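Protein synthesis inhibitor I (Hordeum vulgare, PDB 4FBC) is a barley ribosome-inactivating protein, named as an inhibitor of protein synthesis, and binds adenosine monophosphate in this structure. Local coordinates at residues Asn37-Phe45 against Ala272-Gly280. The protein carries 3 engineered substitutions. Sequence-based numbering, arbitrary orientation.
Sequences NKLRNPAHF and ALELFHASG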
loop_
_atom_site.group_PDB
_atom_site.type_symbol
_atom_site.label_atom_id
_atom_site.label_comp_id
_atom_site.label_asym_id
_atom_site.label_seq_id
_atom_site.Cartn_x
_atom_site.Cartn_y
_atom_site.Cartn_z
ATOM N N ASN A 37 4.917 -10.311 -2.932
ATOM C CA ASN A 37 5.898 -11.384 -2.860
ATOM C C ASN A 37 7.259 -10.875 -2.383
ATOM O O ASN A 37 7.894 -11.496 -1.530
ATOM C CB ASN A 37 6.027 -12.089 -4.214
ATOM C CG ASN A 37 7.075 -13.189 -4.203
ATOM O OD1 ASN A 37 8.138 -13.048 -4.804
ATOM N ND2 ASN A 37 6.781 -14.289 -3.510
ATOM N N LYS A 38 7.694 -9.739 -2.917
ATOM C CA LYS A 38 8.979 -9.171 -2.522
ATOM C C LYS A 38 8.987 -8.553 -1.119
ATOM O O LYS A 38 10.053 -8.410 -0.509
ATOM C CB LYS A 38 9.479 -8.176 -3.573
ATOM C CG LYS A 38 9.839 -8.858 -4.898
ATOM C CD LYS A 38 10.579 -7.921 -5.831
ATOM C CE LYS A 38 11.253 -8.701 -6.955
ATOM N NZ LYS A 38 11.971 -7.787 -7.894
ATOM N N LEU A 39 7.811 -8.212 -0.602
ATOM C CA LEU A 39 7.692 -7.624 0.743
ATOM C C LEU A 39 7.651 -8.671 1.864
ATOM O O LEU A 39 7.891 -8.356 3.037
ATOM C CB LEU A 39 6.429 -6.746 0.832
ATOM C CG LEU A 39 6.408 -5.396 0.124
ATOM C CD1 LEU A 39 5.013 -4.754 0.200
ATOM C CD2 LEU A 39 7.462 -4.484 0.746
ATOM N N ARG A 40 7.360 -9.918 1.509
ATOM C CA ARG A 40 6.963 -10.924 2.490
ATOM C C ARG A 40 8.101 -11.340 3.419
ATOM O O ARG A 40 9.278 -11.307 3.050
ATOM C CB ARG A 40 6.429 -12.180 1.774
ATOM C CG ARG A 40 7.535 -13.144 1.350
ATOM C CD ARG A 40 7.147 -14.133 0.254
ATOM N NE ARG A 40 8.278 -15.022 -0.031
ATOM C CZ ARG A 40 9.389 -14.679 -0.691
ATOM N NH1 ARG A 40 9.550 -13.452 -1.186
ATOM N NH2 ARG A 40 10.348 -15.584 -0.881
ATOM N N ASN A 41 7.734 -11.726 4.629
ATOM C CA ASN A 41 8.635 -12.470 5.495
ATOM C C ASN A 41 8.530 -13.944 5.119
ATOM O O ASN A 41 7.530 -14.596 5.430
ATOM C CB ASN A 41 8.239 -12.258 6.961
ATOM C CG ASN A 41 9.166 -12.981 7.930
ATOM O OD1 ASN A 41 10.008 -13.770 7.523
ATOM N ND2 ASN A 41 9.013 -12.702 9.218
ATOM N N PRO A 42 9.577 -14.495 4.482
ATOM C CA PRO A 42 9.443 -15.880 4.006
ATOM C C PRO A 42 9.225 -16.885 5.143
ATOM O O PRO A 42 8.764 -17.999 4.885
ATOM C CB PRO A 42 10.784 -16.148 3.293
ATOM C CG PRO A 42 11.346 -14.794 2.979
ATOM C CD PRO A 42 10.871 -13.897 4.109
ATOM N N ALA A 43 9.533 -16.485 6.382
ATOM C CA ALA A 43 9.382 -17.342 7.555
ATOM C C ALA A 43 8.028 -17.211 8.250
ATOM O O ALA A 43 7.777 -17.881 9.257
ATOM C CB ALA A 43 10.514 -17.065 8.570
ATOM N N HIS A 44 7.162 -16.348 7.733
ATOM C CA HIS A 44 5.904 -16.077 8.424
ATOM C C HIS A 44 4.751 -15.827 7.455
ATOM O O HIS A 44 4.621 -14.731 6.890
ATOM C CB HIS A 44 6.072 -14.865 9.362
ATOM C CG HIS A 44 4.909 -14.638 10.280
ATOM N ND1 HIS A 44 4.697 -13.441 10.931
ATOM C CD2 HIS A 44 3.899 -15.457 10.650
ATOM C CE1 HIS A 44 3.603 -13.535 11.668
ATOM N NE2 HIS A 44 3.100 -14.748 11.519
ATOM N N PHE A 45 3.923 -16.851 7.261
ATOM C CA PHE A 45 2.674 -16.703 6.520
ATOM C C PHE A 45 1.520 -16.948 7.474
ATOM O O PHE A 45 1.701 -17.571 8.518
ATOM C CB PHE A 45 2.584 -17.763 5.412
ATOM C CG PHE A 45 3.485 -17.519 4.250
ATOM C CD1 PHE A 45 4.846 -17.793 4.338
ATOM C CD2 PHE A 45 2.960 -17.084 3.039
ATOM C CE1 PHE A 45 5.681 -17.589 3.234
ATOM C CE2 PHE A 45 3.786 -16.870 1.937
ATOM C CZ PHE A 45 5.152 -17.124 2.041
ATOM N N ALA A 272 10.114 -12.615 15.222
ATOM C CA ALA A 272 9.748 -12.610 13.804
ATOM C C ALA A 272 10.856 -12.009 12.949
ATOM O O ALA A 272 11.061 -12.427 11.809
ATOM C CB ALA A 272 8.421 -11.860 13.579
ATOM N N LEU A 273 11.583 -11.033 13.494
ATOM C CA LEU A 273 12.680 -10.437 12.745
ATOM C C LEU A 273 13.841 -11.430 12.697
ATOM O O LEU A 273 14.560 -11.508 11.696
ATOM C CB LEU A 273 13.111 -9.096 13.362
ATOM C CG LEU A 273 12.218 -7.890 13.031
ATOM C CD1 LEU A 273 12.677 -6.652 13.792
ATOM C CD2 LEU A 273 12.269 -7.630 11.543
ATOM N N GLU A 274 14.017 -12.191 13.771
ATOM C CA GLU A 274 15.043 -13.231 13.799
ATOM C C GLU A 274 14.775 -14.267 12.712
ATOM O O GLU A 274 15.682 -14.629 11.949
ATOM C CB GLU A 274 15.098 -13.899 15.172
ATOM C CG GLU A 274 15.951 -15.145 15.211
ATOM C CD GLU A 274 16.021 -15.743 16.594
ATOM O OE1 GLU A 274 15.903 -16.985 16.722
ATOM O OE2 GLU A 274 16.193 -14.966 17.556
ATOM N N LEU A 275 13.527 -14.718 12.618
ATOM C CA LEU A 275 13.163 -15.676 11.567
ATOM C C LEU A 275 13.296 -15.075 10.165
ATOM O O LEU A 275 13.754 -15.751 9.244
ATOM C CB LEU A 275 11.756 -16.235 11.795
ATOM C CG LEU A 275 11.528 -16.947 13.131
ATOM C CD1 LEU A 275 10.110 -17.480 13.243
ATOM C CD2 LEU A 275 12.532 -18.069 13.369
ATOM N N PHE A 276 12.904 -13.813 10.011
ATOM C CA PHE A 276 13.057 -13.085 8.753
ATOM C C PHE A 276 14.519 -13.079 8.323
ATOM O O PHE A 276 14.846 -13.412 7.182
ATOM C CB PHE A 276 12.526 -11.653 8.921
ATOM C CG PHE A 276 12.593 -10.806 7.681
ATOM C CD1 PHE A 276 11.951 -11.196 6.511
ATOM C CD2 PHE A 276 13.243 -9.573 7.704
ATOM C CE1 PHE A 276 11.988 -10.395 5.384
ATOM C CE2 PHE A 276 13.283 -8.766 6.579
ATOM C CZ PHE A 276 12.650 -9.177 5.412
ATOM N N HIS A 277 15.414 -12.719 9.237
ATOM C CA HIS A 277 16.826 -12.678 8.875
ATOM C C HIS A 277 17.389 -14.057 8.539
ATOM O O HIS A 277 18.204 -14.198 7.617
ATOM C CB HIS A 277 17.639 -11.990 9.978
ATOM C CG HIS A 277 17.251 -10.562 10.184
ATOM N ND1 HIS A 277 17.246 -9.959 11.423
ATOM C CD2 HIS A 277 16.840 -9.620 9.302
ATOM C CE1 HIS A 277 16.841 -8.707 11.297
ATOM N NE2 HIS A 277 16.586 -8.477 10.021
ATOM N N ALA A 278 16.940 -15.068 9.271
ATOM C CA ALA A 278 17.444 -16.427 9.100
ATOM C C ALA A 278 16.991 -16.997 7.763
ATOM O O ALA A 278 17.598 -17.928 7.239
ATOM C CB ALA A 278 16.972 -17.307 10.235
ATOM N N SER A 279 15.922 -16.434 7.216
ATOM C CA SER A 279 15.386 -16.919 5.947
ATOM C C SER A 279 15.903 -16.112 4.751
ATOM O O SER A 279 15.495 -16.349 3.612
ATOM C CB SER A 279 13.855 -16.945 5.983
ATOM O OG SER A 279 13.319 -15.641 5.915
ATOM N N GLY A 280 16.806 -15.165 5.003
ATOM C CA GLY A 280 17.425 -14.400 3.932
ATOM C C GLY A 280 16.829 -13.017 3.760
ATOM O O GLY A 280 17.180 -12.276 2.837
#
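Asn41 of the Asx turn that follows helix 25-39 lies against Phe276 in the last turn of helix 269-278, joining the early part of this ribosome-inactivating protein fold to its C-terminal helix. The one hydrogen bond between the segments runs from Asn41, whose short amide can serve both. Locally, Asn41 OD1 accepts a hydrogen bond from Ala43 N at 3.0 Å, the donor well above the carbonyl plane; this bond closes the Asx turn and restrains the amide's rotation. With CG anti to the backbone N (chi1 -178°), the side chain extends to the helix, where Asn41 ND2 gives a weak, bent bond (137°) to Ala272 O at 3.3 Å; that carbonyl also accepts the helical bond from Phe276 N. Val51 adds backbone hydrogen bonding to Asn41. Amide and phenyl planes stand 76° apart, and Asn41 OD1 meets the ring edge 3.4 Å from Phe276 CD1.

Apolar contacts flank the amide. Pro42, a rigid residue suited to a type I turn, brings CD to the same flat edge, 3.8 Å from Phe276 CD1. The small methyl of Ala43 permits close approach, its CB 3.6 Å from Leu275 CB.

At the helix end, Gly280 adopts the positive phi of a Schellman motif, where a side chain would press on the preceding carbonyl O. Just before it, Ser279 lays OG against the Pro42 ring, 3.5 Å from Pro42 CD, while the same hydroxyl donates to Phe276 O at 3.0 Å.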